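Local coordinates for protein probable benzoylformate decarboxylase (Rhodococcus jostii, PDB 7ORX) that belongs to the thiamine diphosphate-dependent enzymes, binding thiamine diphosphate and a sodium ion in a chain of three domains, each built round a parallel sheet, at residues A5-T11 with D165-A170; L125-S129 with T148-A153; L196-E201 with L328-K333; T247-R253 with L340-F346. All coordinates share one frame; numbering follows the deposited sequence.

Contact 1 of 4, residues A5-T11 with D165-A170; sequences ATVSEVT and DWAAEA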
loop_
_atom_site.group_PDB
_atom_site.type_symbol
_atom_site.label_atom_id
_atom_site.label_comp_id
_atom_site.label_asym_id
_atom_site.label_seq_id
_atom_site.Cartn_x
_atom_site.Cartn_y
_atom_site.Cartn_z
ATOM N N ALA C 5 -4.021 -28.310 22.375
ATOM C CA ALA C 5 -3.042 -27.252 22.732
ATOM C C ALA C 5 -3.626 -25.919 22.256
ATOM O O ALA C 5 -4.319 -25.976 21.227
ATOM C CB ALA C 5 -1.718 -27.551 22.057
ATOM N N THR C 6 -3.335 -24.776 22.894
ATOM C CA THR C 6 -3.792 -23.436 22.425
ATOM C C THR C 6 -2.740 -22.809 21.497
ATOM O O THR C 6 -1.580 -23.311 21.413
ATOM C CB THR C 6 -4.141 -22.467 23.560
ATOM O OG1 THR C 6 -2.953 -22.251 24.314
ATOM C CG2 THR C 6 -5.246 -22.963 24.471
ATOM N N VAL C 7 -3.151 -21.776 20.781
ATOM C CA VAL C 7 -2.281 -21.070 19.808
ATOM C C VAL C 7 -1.079 -20.493 20.581
ATOM O O VAL C 7 0.047 -20.543 20.070
ATOM C CB VAL C 7 -3.105 -20.012 19.058
ATOM C CG1 VAL C 7 -2.236 -18.983 18.405
ATOM C CG2 VAL C 7 -4.018 -20.665 18.032
ATOM N N SER C 8 -1.319 -19.995 21.788
ATOM C CA SER C 8 -0.299 -19.526 22.761
ATOM C C SER C 8 0.696 -20.675 23.083
ATOM O O SER C 8 1.913 -20.459 22.991
ATOM C CB SER C 8 -1.003 -18.969 23.993
ATOM O OG SER C 8 -0.083 -18.668 25.039
ATOM N N GLU C 9 0.224 -21.878 23.415
ATOM C CA GLU C 9 1.128 -22.970 23.857
ATOM C C GLU C 9 2.039 -23.366 22.700
ATOM O O GLU C 9 3.231 -23.633 22.929
ATOM C CB GLU C 9 0.332 -24.160 24.373
ATOM C CG GLU C 9 -0.453 -23.843 25.635
ATOM C CD GLU C 9 -1.363 -24.951 26.155
ATOM O OE1 GLU C 9 -2.040 -25.650 25.334
ATOM O OE2 GLU C 9 -1.441 -25.073 27.382
ATOM N N VAL C 10 1.506 -23.380 21.487
ATOM C CA VAL C 10 2.285 -23.850 20.314
ATOM C C VAL C 10 3.277 -22.765 19.903
ATOM O O VAL C 10 4.421 -23.106 19.516
ATOM C CB VAL C 10 1.365 -24.247 19.153
ATOM C CG1 VAL C 10 2.187 -24.613 17.930
ATOM C CG2 VAL C 10 0.466 -25.393 19.537
ATOM N N THR C 11 2.827 -21.509 19.922
ATOM C CA THR C 11 3.651 -20.323 19.568
ATOM C C THR C 11 4.891 -20.292 20.473
ATOM O O THR C 11 5.989 -20.242 19.923
ATOM C CB THR C 11 2.837 -19.029 19.645
ATOM O OG1 THR C 11 1.753 -19.103 18.721
ATOM C CG2 THR C 11 3.669 -17.801 19.332
ATOM N N ASP C 165 -6.965 -14.508 19.739
ATOM C CA ASP C 165 -6.455 -15.657 18.938
ATOM C C ASP C 165 -5.629 -16.581 19.829
ATOM O O ASP C 165 -5.595 -17.775 19.534
ATOM C CB ASP C 165 -5.592 -15.209 17.760
ATOM C CG ASP C 165 -6.386 -14.649 16.589
ATOM O OD1 ASP C 165 -7.670 -14.700 16.645
ATOM O OD2 ASP C 165 -5.721 -14.183 15.596
ATOM N N TRP C 166 -4.999 -16.048 20.878
ATOM C CA TRP C 166 -4.008 -16.804 21.684
ATOM C C TRP C 166 -4.693 -17.973 22.411
ATOM O O TRP C 166 -4.075 -18.995 22.614
ATOM C CB TRP C 166 -3.311 -15.851 22.643
ATOM C CG TRP C 166 -2.483 -14.839 21.929
ATOM C CD1 TRP C 166 -2.650 -13.484 21.917
ATOM C CD2 TRP C 166 -1.346 -15.114 21.105
ATOM N NE1 TRP C 166 -1.691 -12.895 21.138
ATOM C CE2 TRP C 166 -0.868 -13.865 20.636
ATOM C CE3 TRP C 166 -0.673 -16.283 20.758
ATOM C CZ2 TRP C 166 0.231 -13.765 19.790
ATOM C CZ3 TRP C 166 0.437 -16.181 19.949
ATOM C CH2 TRP C 166 0.879 -14.934 19.468
ATOM N N ALA C 167 -5.954 -17.786 22.771
ATOM C CA ALA C 167 -6.782 -18.703 23.574
ATOM C C ALA C 167 -7.437 -19.733 22.652
ATOM O O ALA C 167 -7.910 -20.768 23.164
ATOM C CB ALA C 167 -7.822 -17.912 24.332
ATOM N N ALA C 168 -7.469 -19.512 21.338
ATOM C CA ALA C 168 -8.134 -20.449 20.396
ATOM C C ALA C 168 -7.391 -21.788 20.354
ATOM O O ALA C 168 -6.173 -21.810 20.635
ATOM C CB ALA C 168 -8.221 -19.831 19.021
ATOM N N GLU C 169 -8.107 -22.862 20.003
ATOM C CA GLU C 169 -7.491 -24.203 19.856
ATOM C C GLU C 169 -6.511 -24.136 18.680
ATOM O O GLU C 169 -6.875 -23.564 17.652
ATOM C CB GLU C 169 -8.558 -25.277 19.664
ATOM C CG GLU C 169 -8.035 -26.715 19.764
ATOM C CD GLU C 169 -8.956 -27.802 19.163
ATOM O OE1 GLU C 169 -9.810 -27.441 18.302
ATOM O OE2 GLU C 169 -8.848 -29.028 19.558
ATOM N N ALA C 170 -5.297 -24.663 18.848
ATOM C CA ALA C 170 -4.266 -24.725 17.789
ATOM C C ALA C 170 -4.597 -25.852 16.827
ATOM O O ALA C 170 -5.082 -26.883 17.269
ATOM C CB ALA C 170 -2.899 -24.947 18.384
#
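Two donors of Thr11 grip the carbonyl oxygen of Val7, and both residues lie against the indole of Trp166 across the contact. Thr11 N and Thr11 OG1 reach Val7 O from opposite faces of its plane, the hydroxyl at 2.6 Å. With its rotation fixed by that bond, Thr11 OG1 meets the indole at the edge, 3.4 Å from Trp166 CZ3. The CG1 branch of Val7, anti to the backbone N (chi1 161°), comes within 3.9 Å of Trp166 CE3, the two side chains crossing at about a right angle. Val7 and Thr11 lie in the first turns of helix 7-17 of the N-terminal thiamine diphosphate-binding domain, and the start is a capping box: Thr6 N donates to Glu9 OE1 (2.9 Å), while Glu9 N returns a weak bond to Thr6 OG1. Two of the first-turn N-H groups, those of Val7 and Ser8, find acceptors in the loop after strand 157-162. Ser8 N uses a lone pair of Trp166 O at 3.0 Å, and Val7 N meets Ala168 O at 3.0 Å, almost in line with the carbonyl. In return Ala170 N donates to Ala5 O (2.9 Å). Asp165 turns its carboxylate to a salt bridge with Arg104, whereas Ala170 CB packs 3.6 Å from Val10 CG2.

Contact 2 of 4, residues L125-S129 with T148-A153; sequences LVKWS and TALLPA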
loop_
_atom_site.group_PDB
_atom_site.type_symbol
_atom_site.label_atom_id
_atom_site.label_comp_id
_atom_site.label_asym_id
_atom_site.label_seq_id
_atom_site.Cartn_x
_atom_site.Cartn_y
_atom_site.Cartn_z
ATOM N N LEU C 125 8.757 -0.724 5.079
ATOM C CA LEU C 125 10.037 -0.973 5.795
ATOM C C LEU C 125 10.334 -2.468 5.838
ATOM O O LEU C 125 11.120 -2.945 4.984
ATOM C CB LEU C 125 9.954 -0.339 7.187
ATOM C CG LEU C 125 10.098 1.185 7.164
ATOM C CD1 LEU C 125 10.195 1.731 8.568
ATOM C CD2 LEU C 125 11.312 1.625 6.333
ATOM N N VAL C 126 9.718 -3.144 6.795
ATOM C CA VAL C 126 9.658 -4.625 6.950
ATOM C C VAL C 126 9.673 -5.328 5.595
ATOM O O VAL C 126 8.999 -4.825 4.696
ATOM C CB VAL C 126 8.412 -4.949 7.768
ATOM C CG1 VAL C 126 8.471 -4.252 9.128
ATOM C CG2 VAL C 126 7.148 -4.529 7.040
ATOM N N LYS C 127 10.450 -6.413 5.465
ATOM C CA LYS C 127 10.472 -7.305 4.276
ATOM C C LYS C 127 9.106 -7.946 4.030
ATOM O O LYS C 127 8.821 -8.347 2.916
ATOM C CB LYS C 127 11.241 -8.596 4.510
ATOM C CG LYS C 127 12.726 -8.471 4.582
ATOM C CD LYS C 127 13.337 -9.785 4.947
ATOM C CE LYS C 127 13.142 -10.792 3.839
ATOM N NZ LYS C 127 14.278 -11.732 3.789
ATOM N N TRP C 128 8.394 -8.224 5.108
ATOM C CA TRP C 128 7.194 -9.083 5.075
ATOM C C TRP C 128 6.300 -8.751 6.258
ATOM O O TRP C 128 6.845 -8.571 7.352
ATOM C CB TRP C 128 7.603 -10.558 5.116
ATOM C CG TRP C 128 6.409 -11.428 4.879
ATOM C CD1 TRP C 128 5.705 -11.536 3.715
ATOM C CD2 TRP C 128 5.678 -12.176 5.859
ATOM N NE1 TRP C 128 4.575 -12.284 3.923
ATOM C CE2 TRP C 128 4.567 -12.736 5.206
ATOM C CE3 TRP C 128 5.869 -12.439 7.214
ATOM C CZ2 TRP C 128 3.687 -13.590 5.843
ATOM C CZ3 TRP C 128 4.977 -13.259 7.863
ATOM C CH2 TRP C 128 3.896 -13.833 7.180
ATOM N N SER C 129 4.989 -8.715 6.057
ATOM C CA SER C 129 4.046 -8.405 7.156
ATOM C C SER C 129 2.743 -9.177 6.955
ATOM O O SER C 129 2.361 -9.344 5.833
ATOM C CB SER C 129 3.845 -6.895 7.252
ATOM O OG SER C 129 2.671 -6.486 6.557
ATOM N N THR C 148 11.632 -16.133 7.196
ATOM C CA THR C 148 11.691 -14.952 6.294
ATOM C C THR C 148 12.701 -13.957 6.878
ATOM O O THR C 148 13.548 -13.500 6.138
ATOM C CB THR C 148 10.318 -14.285 6.135
ATOM O OG1 THR C 148 9.371 -15.208 5.601
ATOM C CG2 THR C 148 10.355 -13.068 5.244
ATOM N N ALA C 149 12.616 -13.600 8.151
ATOM C CA ALA C 149 13.576 -12.657 8.772
ATOM C C ALA C 149 15.030 -13.119 8.571
ATOM O O ALA C 149 15.858 -12.221 8.329
ATOM C CB ALA C 149 13.245 -12.456 10.216
ATOM N N LEU C 150 15.325 -14.427 8.565
ATOM C CA LEU C 150 16.704 -14.981 8.512
ATOM C C LEU C 150 17.127 -15.322 7.095
ATOM O O LEU C 150 18.268 -15.790 6.894
ATOM C CB LEU C 150 16.795 -16.226 9.384
ATOM C CG LEU C 150 16.593 -15.963 10.867
ATOM C CD1 LEU C 150 16.190 -17.216 11.606
ATOM C CD2 LEU C 150 17.842 -15.374 11.486
ATOM N N LEU C 151 16.269 -15.057 6.137
ATOM C CA LEU C 151 16.539 -15.459 4.730
ATOM C C LEU C 151 17.300 -14.324 4.062
ATOM O O LEU C 151 16.828 -13.193 4.107
ATOM C CB LEU C 151 15.201 -15.735 4.034
ATOM C CG LEU C 151 15.121 -17.004 3.203
ATOM C CD1 LEU C 151 15.915 -18.154 3.819
ATOM C CD2 LEU C 151 13.658 -17.347 3.026
ATOM N N PRO C 152 18.499 -14.574 3.478
ATOM C CA PRO C 152 19.138 -13.589 2.604
ATOM C C PRO C 152 18.070 -12.955 1.721
ATOM O O PRO C 152 17.292 -13.676 1.108
ATOM C CB PRO C 152 20.118 -14.422 1.762
ATOM C CG PRO C 152 20.014 -15.846 2.306
ATOM C CD PRO C 152 19.330 -15.773 3.663
ATOM N N ALA C 153 17.951 -11.616 1.711
ATOM C CA ALA C 153 18.697 -10.669 2.528
ATOM C C ALA C 153 17.969 -10.408 3.840
ATOM O O ALA C 153 16.783 -9.929 3.776
ATOM C CB ALA C 153 18.776 -9.381 1.792
#
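Lys127 and Trp128, where the chain runs into strand 128-130, face the end of helix 138-149 across a gap: the closest pair of CA atoms, Trp128 CA and Thr148 CA, is 7.5 Å apart. Side chains therefore bridge the gap, and Lys127 does most of the work. Its chain leaves CB with CG anti to the carbonyl carbon, is extended at chi2, then bends at chi3 (67°) and again at chi4, which delivers the ammonium among carbonyls of the last helical turn and of the loop after it. Lys127 NZ donates to Thr148 O at 3.0 Å, tilted somewhat from the carbonyl plane, and to Ala153 O at 3.1 Å from well above the plane. Thr148 O is gripped twice, since Leu151 N reaches it from the opposite face at 3.1 Å. A positive charge placed at the carbonyl end of a helix is likely to be favourable. Thr148 CG2 touches both neighbours, 3.7 Å from Trp128 CB and 3.9 Å from Lys127 CE. The hydroxyl of Thr148 is turned back to Gln144 O of its own helix. Another copy of the protein, the second subunit, packs its Ala309 on Thr148 and its Gly305 on Leu151. The arrangement belongs to a beta-alpha-beta unit, in which strand 128-130, helix 138-149 and strand 157-162 follow one another and the two strands lie side by side, parallel.

Contact 3 of 4, residues L196-E201 with L328-K333; sequences LIETLE and LANMVK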
loop_
_atom_site.group_PDB
_atom_site.type_symbol
_atom_site.label_atom_id
_atom_site.label_comp_id
_atom_site.label_asym_id
_atom_site.label_seq_id
_atom_site.Cartn_x
_atom_site.Cartn_y
_atom_site.Cartn_z
ATOM N N LEU C 196 36.414 -14.799 -10.674
ATOM C CA LEU C 196 36.794 -13.902 -9.554
ATOM C C LEU C 196 38.309 -13.994 -9.342
ATOM O O LEU C 196 38.932 -12.921 -9.300
ATOM C CB LEU C 196 36.055 -14.254 -8.256
ATOM C CG LEU C 196 34.824 -13.419 -7.905
ATOM C CD1 LEU C 196 34.995 -11.964 -8.290
ATOM C CD2 LEU C 196 33.569 -13.931 -8.568
ATOM N N ILE C 197 38.890 -15.198 -9.232
ATOM C CA ILE C 197 40.327 -15.326 -8.846
ATOM C C ILE C 197 41.195 -14.883 -10.033
ATOM O O ILE C 197 42.181 -14.199 -9.791
ATOM C CB ILE C 197 40.748 -16.684 -8.249
ATOM C CG1 ILE C 197 41.427 -17.579 -9.278
ATOM C CG2 ILE C 197 39.614 -17.382 -7.514
ATOM C CD1 ILE C 197 42.630 -18.334 -8.754
ATOM N N GLU C 198 40.832 -15.183 -11.269
ATOM C CA GLU C 198 41.574 -14.664 -12.450
ATOM C C GLU C 198 41.573 -13.134 -12.356
ATOM O O GLU C 198 42.656 -12.569 -12.278
ATOM C CB GLU C 198 40.996 -15.148 -13.780
ATOM C CG GLU C 198 41.890 -14.808 -14.968
ATOM C CD GLU C 198 41.952 -15.888 -16.077
ATOM O OE1 GLU C 198 40.935 -16.643 -16.307
ATOM O OE2 GLU C 198 43.024 -16.003 -16.744
ATOM N N THR C 199 40.416 -12.489 -12.247
ATOM C CA THR C 199 40.298 -11.008 -12.217
ATOM C C THR C 199 41.152 -10.418 -11.086
ATOM O O THR C 199 41.707 -9.305 -11.281
ATOM C CB THR C 199 38.865 -10.523 -11.980
ATOM O OG1 THR C 199 37.979 -11.339 -12.737
ATOM C CG2 THR C 199 38.648 -9.084 -12.386
ATOM N N LEU C 200 41.236 -11.114 -9.944
ATOM C CA LEU C 200 41.968 -10.639 -8.744
ATOM C C LEU C 200 43.472 -10.771 -8.976
ATOM O O LEU C 200 44.165 -9.750 -8.776
ATOM C CB LEU C 200 41.507 -11.415 -7.506
ATOM C CG LEU C 200 40.206 -10.916 -6.877
ATOM C CD1 LEU C 200 39.779 -11.804 -5.730
ATOM C CD2 LEU C 200 40.359 -9.495 -6.373
ATOM N N GLU C 201 43.961 -11.943 -9.393
ATOM C CA GLU C 201 45.402 -12.174 -9.662
ATOM C C GLU C 201 45.857 -11.358 -10.885
ATOM O O GLU C 201 47.070 -11.067 -10.971
ATOM C CB GLU C 201 45.659 -13.664 -9.832
ATOM C CG GLU C 201 45.364 -14.468 -8.581
ATOM C CD GLU C 201 45.408 -15.981 -8.787
ATOM O OE1 GLU C 201 45.518 -16.446 -9.976
ATOM O OE2 GLU C 201 45.278 -16.711 -7.759
ATOM N N LEU C 328 37.944 -17.250 -1.560
ATOM C CA LEU C 328 38.914 -16.433 -2.316
ATOM C C LEU C 328 40.203 -16.335 -1.495
ATOM O O LEU C 328 41.291 -16.424 -2.076
ATOM C CB LEU C 328 38.358 -15.034 -2.526
ATOM C CG LEU C 328 37.174 -14.863 -3.449
ATOM C CD1 LEU C 328 36.741 -13.397 -3.413
ATOM C CD2 LEU C 328 37.539 -15.292 -4.851
ATOM N N ALA C 329 40.074 -16.114 -0.191
ATOM C CA ALA C 329 41.198 -15.938 0.747
ATOM C C ALA C 329 42.073 -17.189 0.727
ATOM O O ALA C 329 43.298 -17.054 0.812
ATOM C CB ALA C 329 40.674 -15.659 2.136
ATOM N N ASN C 330 41.478 -18.367 0.627
ATOM C CA ASN C 330 42.246 -19.635 0.750
ATOM C C ASN C 330 42.809 -20.060 -0.611
ATOM O O ASN C 330 43.639 -20.968 -0.586
ATOM C CB ASN C 330 41.435 -20.727 1.454
ATOM C CG ASN C 330 41.286 -20.433 2.938
ATOM O OD1 ASN C 330 42.241 -20.092 3.653
ATOM N ND2 ASN C 330 40.061 -20.524 3.418
ATOM N N MET C 331 42.446 -19.408 -1.728
ATOM C CA MET C 331 42.767 -19.925 -3.082
ATOM C C MET C 331 43.477 -18.921 -4.001
ATOM O O MET C 331 44.159 -19.404 -4.948
ATOM C CB MET C 331 41.506 -20.447 -3.761
ATOM C CG MET C 331 41.328 -21.937 -3.582
ATOM S SD MET C 331 40.027 -22.524 -4.761
ATOM C CE MET C 331 40.125 -24.311 -4.577
ATOM N N VAL C 332 43.380 -17.609 -3.773
ATOM C CA VAL C 332 44.224 -16.626 -4.528
ATOM C C VAL C 332 45.705 -16.844 -4.188
ATOM O O VAL C 332 46.012 -17.183 -3.028
ATOM C CB VAL C 332 43.818 -15.160 -4.317
ATOM C CG1 VAL C 332 42.374 -14.914 -4.724
ATOM C CG2 VAL C 332 44.062 -14.725 -2.904
ATOM N N LYS C 333 46.564 -16.701 -5.202
ATOM C CA LYS C 333 48.042 -16.867 -5.125
ATOM C C LYS C 333 48.614 -15.587 -4.516
ATOM O O LYS C 333 48.172 -14.490 -4.860
ATOM C CB LYS C 333 48.655 -17.121 -6.518
ATOM C CG LYS C 333 48.448 -18.511 -7.129
ATOM C CD LYS C 333 48.766 -19.689 -6.176
ATOM C CE LYS C 333 49.929 -19.511 -5.187
ATOM N NZ LYS C 333 51.239 -20.003 -5.682
#
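Leu328 reaches from helix 321-331 to Leu196, Ile197 and Leu200 of helix 190-202, and its side chain is a convenient guide through the contact. Both helices belong to the central domain, a Rossmann-like alpha/beta fold: one precedes the first strand, 206-210, of its six-stranded parallel sheet, and the other follows the last, 315-318. The CB of Leu328 points neither at the partner helix nor away from it. With chi1 at -69° and chi2 at 176°, however, CB and CG carry the branch across, and the two methyls do the touching. CD2 sits 3.9 Å from Leu196 CB and 4.0 Å from Ile197 CG2, the side chains of Ile197 and Leu328 sliding past each other in opposite directions. CD1 meets Leu200 CD1 at 4.1 Å, here with the side chains at about a right angle. Leu200 CD1 is shared, for Val332 CG1 approaches it at 4.2 Å. This apolar patch lies over the sheet, with Leu196 on Ile299 and Leu200 on Leu272 and Leu274, while helix 220-230 closes in beside Val332. One turn further along, Leu328 O accepts from both Met331 N and Val332 N. The polar part of the contact begins there. Glu201, extended beyond CG, crosses the side chain of Lys333 at a slant, and Glu201 OE2 comes 3.6 Å from Lys333 CB. Lys333 N donates to Glu201 OE2 at 2.9 Å, on the anti side of that oxygen and 33° out of the carboxylate plane.

Contact 4 of 4, residues T247-R253 with L340-F346; sequences TRHPSFR and LPPLGDF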
loop_
_atom_site.group_PDB
_atom_site.type_symbol
_atom_site.label_atom_id
_atom_site.label_comp_id
_atom_site.label_asym_id
_atom_site.label_seq_id
_atom_site.Cartn_x
_atom_site.Cartn_y
_atom_site.Cartn_z
ATOM N N THR C 247 41.450 -2.100 12.353
ATOM C CA THR C 247 41.835 -0.697 11.998
ATOM C C THR C 247 43.336 -0.440 12.127
ATOM O O THR C 247 43.726 0.663 11.744
ATOM C CB THR C 247 41.119 0.364 12.842
ATOM O OG1 THR C 247 41.588 0.315 14.191
ATOM C CG2 THR C 247 39.613 0.204 12.756
ATOM N N ARG C 248 44.134 -1.376 12.651
ATOM C CA ARG C 248 45.611 -1.150 12.746
ATOM C C ARG C 248 46.329 -2.226 11.913
ATOM O O ARG C 248 47.511 -2.465 12.074
ATOM C CB ARG C 248 46.114 -1.076 14.196
ATOM C CG ARG C 248 45.393 -0.051 15.056
ATOM C CD ARG C 248 45.548 1.370 14.533
ATOM N NE ARG C 248 46.922 1.874 14.739
ATOM C CZ ARG C 248 47.455 2.887 14.045
ATOM N NH1 ARG C 248 46.734 3.521 13.136
ATOM N NH2 ARG C 248 48.702 3.276 14.246
ATOM N N HIS C 249 45.631 -2.879 11.041
ATOM C CA HIS C 249 46.291 -3.744 10.043
ATOM C C HIS C 249 47.024 -2.886 9.020
ATOM O O HIS C 249 46.543 -1.831 8.627
ATOM C CB HIS C 249 45.260 -4.644 9.379
ATOM C CG HIS C 249 45.896 -5.695 8.554
ATOM N ND1 HIS C 249 46.194 -5.470 7.255
ATOM C CD2 HIS C 249 46.299 -6.953 8.840
ATOM C CE1 HIS C 249 46.765 -6.556 6.746
ATOM N NE2 HIS C 249 46.820 -7.499 7.704
ATOM N N PRO C 250 48.199 -3.320 8.522
ATOM C CA PRO C 250 48.865 -2.644 7.404
ATOM C C PRO C 250 47.961 -2.148 6.270
ATOM O O PRO C 250 48.101 -1.014 5.872
ATOM C CB PRO C 250 49.833 -3.731 6.930
ATOM C CG PRO C 250 50.294 -4.291 8.261
ATOM C CD PRO C 250 49.003 -4.433 9.050
ATOM N N SER C 251 47.048 -2.996 5.792
ATOM C CA SER C 251 46.155 -2.711 4.640
ATOM C C SER C 251 45.127 -1.624 4.974
ATOM O O SER C 251 44.640 -0.994 4.050
ATOM C CB SER C 251 45.493 -3.949 4.160
ATOM O OG SER C 251 46.424 -4.812 3.487
ATOM N N PHE C 252 44.826 -1.345 6.236
ATOM C CA PHE C 252 43.727 -0.406 6.602
ATOM C C PHE C 252 44.066 1.003 6.146
ATOM O O PHE C 252 45.203 1.428 6.433
ATOM C CB PHE C 252 43.442 -0.381 8.102
ATOM C CG PHE C 252 42.160 0.329 8.418
ATOM C CD1 PHE C 252 40.948 -0.163 7.981
ATOM C CD2 PHE C 252 42.181 1.521 9.118
ATOM C CE1 PHE C 252 39.775 0.507 8.249
ATOM C CE2 PHE C 252 41.006 2.198 9.402
ATOM C CZ PHE C 252 39.804 1.680 8.961
ATOM N N ARG C 253 43.123 1.670 5.455
ATOM C CA ARG C 253 43.273 3.062 4.933
ATOM C C ARG C 253 42.167 3.997 5.423
ATOM O O ARG C 253 42.254 5.156 5.121
ATOM C CB ARG C 253 43.233 3.075 3.408
ATOM C CG ARG C 253 44.395 2.364 2.737
ATOM C CD ARG C 253 45.679 3.144 2.881
ATOM N NE ARG C 253 46.817 2.384 2.394
ATOM C CZ ARG C 253 47.522 1.522 3.124
ATOM N NH1 ARG C 253 47.231 1.296 4.405
ATOM N NH2 ARG C 253 48.532 0.895 2.543
ATOM N N LEU C 340 52.633 -4.716 2.724
ATOM C CA LEU C 340 52.470 -3.255 3.014
ATOM C C LEU C 340 53.118 -2.915 4.362
ATOM O O LEU C 340 53.158 -3.728 5.279
ATOM C CB LEU C 340 50.989 -2.864 2.960
ATOM C CG LEU C 340 50.350 -2.941 1.558
ATOM C CD1 LEU C 340 48.834 -2.949 1.624
ATOM C CD2 LEU C 340 50.838 -1.821 0.652
ATOM N N PRO C 341 53.720 -1.708 4.519
ATOM C CA PRO C 341 54.362 -1.334 5.785
ATOM C C PRO C 341 53.346 -1.176 6.917
ATOM O O PRO C 341 52.170 -0.907 6.664
ATOM C CB PRO C 341 55.084 -0.023 5.462
ATOM C CG PRO C 341 54.407 0.528 4.251
ATOM C CD PRO C 341 53.865 -0.665 3.483
ATOM N N PRO C 342 53.747 -1.344 8.195
ATOM C CA PRO C 342 52.927 -0.932 9.328
ATOM C C PRO C 342 52.453 0.542 9.239
ATOM O O PRO C 342 53.158 1.425 8.705
ATOM C CB PRO C 342 53.919 -1.031 10.533
ATOM C CG PRO C 342 54.932 -2.065 10.115
ATOM C CD PRO C 342 55.080 -1.807 8.639
ATOM N N LEU C 343 51.262 0.808 9.773
ATOM C CA LEU C 343 50.649 2.153 9.759
ATOM C C LEU C 343 51.498 3.062 10.619
ATOM O O LEU C 343 52.120 2.548 11.554
ATOM C CB LEU C 343 49.226 2.081 10.306
ATOM C CG LEU C 343 48.244 1.336 9.409
ATOM C CD1 LEU C 343 46.865 1.358 10.027
ATOM C CD2 LEU C 343 48.204 1.912 8.009
ATOM N N GLY C 344 51.503 4.351 10.296
ATOM C CA GLY C 344 52.079 5.373 11.179
ATOM C C GLY C 344 51.483 5.263 12.563
ATOM O O GLY C 344 50.382 4.752 12.718
ATOM N N ASP C 345 52.219 5.756 13.542
ATOM C CA ASP C 345 51.763 5.897 14.945
ATOM C C ASP C 345 50.514 6.786 14.932
ATOM O O ASP C 345 50.340 7.537 13.951
ATOM C CB ASP C 345 52.910 6.386 15.831
ATOM C CG ASP C 345 52.936 5.612 17.138
ATOM O OD1 ASP C 345 51.918 4.825 17.365
ATOM O OD2 ASP C 345 53.943 5.802 17.921
ATOM N N PHE C 346 49.626 6.643 15.916
ATOM C CA PHE C 346 48.437 7.516 16.033
ATOM C C PHE C 346 48.902 8.977 16.152
ATOM O O PHE C 346 49.789 9.263 17.011
ATOM C CB PHE C 346 47.631 7.156 17.281
ATOM C CG PHE C 346 46.869 5.872 17.220
ATOM C CD1 PHE C 346 45.768 5.753 16.374
ATOM C CD2 PHE C 346 47.259 4.787 17.986
ATOM C CE1 PHE C 346 45.050 4.574 16.310
ATOM C CE2 PHE C 346 46.538 3.597 17.910
ATOM C CZ PHE C 346 45.419 3.505 17.100
#
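Leu340 sets one methyl, CD1, 3.6 Å from Ser251 OG, whose own hydrogen bond goes to Ala232 O, while both of its methyls approach Arg253 NH2. Next, the carbonyl oxygens of Leu340 and Pro341 both look onto Pro250 CB. Leu343 follows, and with CG anti to the carbonyl carbon (chi1 -69°) it pushes its branch into a type I turn from His249 to Phe252. Its CD1 lies 3.5 Å from His249 O, and its CD2 lies 3.4 Å from Phe252 O. That turn leads into strand 252-255, an outermost strand of the central domain's parallel sheet, and the 340-346 segment belongs to the connection running on to helix 358-368. Arg253 NH1 donates to Pro250 O in the carbonyl plane and to Phe252 O from well above it, both at 2.9 Å. Gly344 offers its carbonyl oxygen to Arg248 NH2 at 2.7 Å, close to the guanidinium plane. The same guanidinium has Leu343 CB over one face and Phe346 over the other. Phe346 ends the walk with a cation-pi stack: Arg248 CZ stands over the ring face, 3.8 Å from the Phe346 centroid, the planes 25° apart. Arg366 makes a further cation-pi contact with Phe346.

In the fold
Contacts 1 and 2 belong to the N-terminal part of the chain; contact 3 belongs to the central domain, and contact 4 joins that domain to the connection leading on from it. About 53 Å separates the centres of contacts 1 and 3. Helix 138-149 links the first pair, since contact 2 uses its end while contact 1 packs against its beginning. Contacts 1, 3 and 4 are partly buried; contact 2 is a surface contact that a second subunit approaches. The chemistry follows position: backbone bonds dominate where a loop meets a helix start in contact 1, a lysine serves a helix end in contact 2, aliphatic side chains, with one glutamate bond at the margin, join two helices in contact 3, and in contact 4 an arginine stacks on a phenylalanine.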